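Local coordinates for sulfur carrier protein ThiS (Escherichia coli, PDB 1ZUD) that carries sulfur as the donor for building the thiazole phosphate moiety of thiamine phosphate, at residues Ala32-Gln38 with Asp55-Gln61. Numbering follows the deposited sequence.
Sequences AALAINQ and DQILLFQ
The Phe-60 ring leans across Ala-33. One face lies over Ala-33 O, which sits 3.6 Å above the ring plane, offset toward the rim. Ring atom CZ meets Ala-33 CB at 3.8 Å. Chi1 of 51° sets CG between the backbone N and carbonyl carbon and swings the ring over the partner strand. The amide of Asn-37 stands 75° to the Asp-55 carboxylate. Asn-37 ND2 gives a bent hydrogen bond (138°) to Asp-55 OD2 from above the carboxylate plane, while Gln-52 N hydrogen-bonds Asp-55 OD1. Asn-37 OD1 accepts Gln-56 N at 2.9 Å, so the side chain takes the place of a backbone carbonyl just past the end of strand 32-36. With an alanine in its place, Gln-56 N and Asp-55 OD2 would probably lose these partners, though the backbone bond from Asn-37 N to Gln-56 O would stay. Gln-38 NE2 reaches Gln-56 OE1 at 3.1 Å, the two amides nearly perpendicular. Between the antiparallel strands, Ala-33/Phe-60 and Ala-35/Leu-58 are hydrogen-bonded pairs. On the other face, Leu-34 CD1 packs on Ile-57 CG2 at 3.5 Å, and Ile-36 lies beside Ile-57. This face turns to helix 18-24, where Val-18, Leu-21 and Leu-22 pack on it, Leu-22 against Leu-59, as part of the core of the ubiquitin-like fold. The Ala-33, Leu-58 and Phe-60 face packs on the ThiF chain. Strand 56-61 is central, running between strand 32-36 and the parallel strand 2-5.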
loop_
_atom_site.group_PDB
_atom_site.type_symbol
_atom_site.label_atom_id
_atom_site.label_comp_id
_atom_site.label_asym_id
_atom_site.label_seq_id
_atom_site.Cartn_x
_atom_site.Cartn_y
_atom_site.Cartn_z
ATOM N N ALA D 32 -5.694 11.823 -20.990
ATOM C CA ALA D 32 -5.963 10.381 -20.989
ATOM C C ALA D 32 -4.806 9.542 -21.486
ATOM O O ALA D 32 -3.953 10.019 -22.225
ATOM C CB ALA D 32 -7.249 10.072 -21.860
ATOM N N ALA D 33 -4.722 8.295 -21.039
ATOM C CA ALA D 33 -3.671 7.433 -21.565
ATOM C C ALA D 33 -4.446 6.176 -21.900
ATOM O O ALA D 33 -5.536 5.950 -21.381
ATOM C CB ALA D 33 -2.554 7.149 -20.518
ATOM N N LEU D 34 -3.885 5.365 -22.772
ATOM C CA LEU D 34 -4.566 4.167 -23.227
ATOM C C LEU D 34 -3.615 2.944 -23.239
ATOM O O LEU D 34 -2.423 3.054 -23.581
ATOM C CB LEU D 34 -5.144 4.457 -24.647
ATOM C CG LEU D 34 -5.942 3.289 -25.236
ATOM C CD1 LEU D 34 -7.352 3.763 -25.529
ATOM C CD2 LEU D 34 -5.246 2.713 -26.453
ATOM N N ALA D 35 -4.136 1.791 -22.828
ATOM C CA ALA D 35 -3.358 0.571 -22.876
ATOM C C ALA D 35 -4.117 -0.430 -23.746
ATOM O O ALA D 35 -5.366 -0.441 -23.761
ATOM C CB ALA D 35 -3.185 -0.014 -21.505
ATOM N N ILE D 36 -3.383 -1.246 -24.491
ATOM C CA ILE D 36 -4.051 -2.295 -25.282
ATOM C C ILE D 36 -3.342 -3.546 -24.886
ATOM O O ILE D 36 -2.116 -3.614 -24.989
ATOM C CB ILE D 36 -3.934 -2.080 -26.832
ATOM C CG1 ILE D 36 -4.871 -0.948 -27.233
ATOM C CG2 ILE D 36 -4.335 -3.400 -27.613
ATOM C CD1 ILE D 36 -4.801 -0.574 -28.766
ATOM N N ASN D 37 -4.104 -4.532 -24.400
ATOM C CA ASN D 37 -3.484 -5.767 -23.983
ATOM C C ASN D 37 -2.367 -5.504 -22.989
ATOM O O ASN D 37 -1.275 -6.036 -23.099
ATOM C CB ASN D 37 -2.966 -6.525 -25.197
ATOM C CG ASN D 37 -4.097 -6.892 -26.138
ATOM O OD1 ASN D 37 -5.235 -7.056 -25.695
ATOM N ND2 ASN D 37 -3.804 -6.998 -27.438
ATOM N N GLN D 38 -2.658 -4.630 -22.033
ATOM C CA GLN D 38 -1.705 -4.329 -20.970
ATOM C C GLN D 38 -0.422 -3.574 -21.301
ATOM O O GLN D 38 0.506 -3.545 -20.505
ATOM C CB GLN D 38 -1.417 -5.617 -20.185
ATOM C CG GLN D 38 -2.695 -6.209 -19.501
ATOM C CD GLN D 38 -3.635 -6.978 -20.458
ATOM O OE1 GLN D 38 -3.200 -7.856 -21.247
ATOM N NE2 GLN D 38 -4.934 -6.660 -20.382
ATOM N N ASP D 55 -9.122 -7.143 -28.764
ATOM C CA ASP D 55 -8.174 -6.301 -28.010
ATOM C C ASP D 55 -8.760 -5.959 -26.639
ATOM O O ASP D 55 -9.968 -5.814 -26.516
ATOM C CB ASP D 55 -7.876 -4.999 -28.774
ATOM C CG ASP D 55 -6.634 -5.115 -29.652
ATOM O OD1 ASP D 55 -6.379 -4.195 -30.462
ATOM O OD2 ASP D 55 -5.906 -6.133 -29.527
ATOM N N GLN D 56 -7.921 -5.852 -25.609
ATOM C CA GLN D 56 -8.459 -5.464 -24.282
ATOM C C GLN D 56 -7.951 -4.051 -24.064
ATOM O O GLN D 56 -6.755 -3.810 -23.919
ATOM C CB GLN D 56 -7.970 -6.411 -23.185
ATOM C CG GLN D 56 -8.180 -7.876 -23.548
ATOM C CD GLN D 56 -7.957 -8.772 -22.362
ATOM O OE1 GLN D 56 -6.986 -8.608 -21.634
ATOM N NE2 GLN D 56 -8.855 -9.728 -22.156
ATOM N N ILE D 57 -8.869 -3.102 -24.073
ATOM C CA ILE D 57 -8.459 -1.717 -24.003
ATOM C C ILE D 57 -8.876 -1.035 -22.709
ATOM O O ILE D 57 -9.955 -1.287 -22.189
ATOM C CB ILE D 57 -9.060 -0.966 -25.175
ATOM C CG1 ILE D 57 -8.661 -1.662 -26.501
ATOM C CG2 ILE D 57 -8.487 0.443 -25.245
ATOM C CD1 ILE D 57 -9.354 -1.015 -27.712
ATOM N N LEU D 58 -7.990 -0.189 -22.201
ATOM C CA LEU D 58 -8.240 0.602 -20.982
ATOM C C LEU D 58 -7.969 2.047 -21.346
ATOM O O LEU D 58 -6.939 2.381 -21.950
ATOM C CB LEU D 58 -7.257 0.235 -19.869
ATOM C CG LEU D 58 -7.210 -1.210 -19.417
ATOM C CD1 LEU D 58 -6.286 -1.301 -18.212
ATOM C CD2 LEU D 58 -8.648 -1.681 -19.041
ATOM N N LEU D 59 -8.906 2.898 -20.998
ATOM C CA LEU D 59 -8.774 4.307 -21.238
ATOM C C LEU D 59 -8.912 4.926 -19.837
ATOM O O LEU D 59 -9.928 4.718 -19.185
ATOM C CB LEU D 59 -9.911 4.768 -22.120
ATOM C CG LEU D 59 -9.849 6.267 -22.265
ATOM C CD1 LEU D 59 -8.575 6.629 -23.065
ATOM C CD2 LEU D 59 -11.154 6.753 -22.915
ATOM N N PHE D 60 -7.909 5.643 -19.356
ATOM C CA PHE D 60 -8.001 6.213 -17.985
ATOM C C PHE D 60 -7.388 7.612 -17.923
ATOM O O PHE D 60 -6.625 8.021 -18.795
ATOM C CB PHE D 60 -7.300 5.270 -16.956
ATOM C CG PHE D 60 -5.875 4.873 -17.352
ATOM C CD1 PHE D 60 -5.647 3.916 -18.356
ATOM C CD2 PHE D 60 -4.780 5.509 -16.785
ATOM C CE1 PHE D 60 -4.334 3.610 -18.786
ATOM C CE2 PHE D 60 -3.467 5.213 -17.196
ATOM C CZ PHE D 60 -3.241 4.249 -18.210
ATOM N N GLN D 61 -7.702 8.351 -16.871
ATOM C CA GLN D 61 -7.181 9.715 -16.771
ATOM C C GLN D 61 -6.006 9.799 -15.837
ATOM O O GLN D 61 -5.859 8.958 -14.928
ATOM C CB GLN D 61 -8.279 10.648 -16.255
ATOM C CG GLN D 61 -9.349 10.937 -17.286
ATOM C CD GLN D 61 -9.038 12.198 -18.088
ATOM O OE1 GLN D 61 -8.694 13.233 -17.507
ATOM N NE2 GLN D 61 -9.166 12.122 -19.420
HETATM O O HOH W 1 -5.051 -3.251 -21.649
#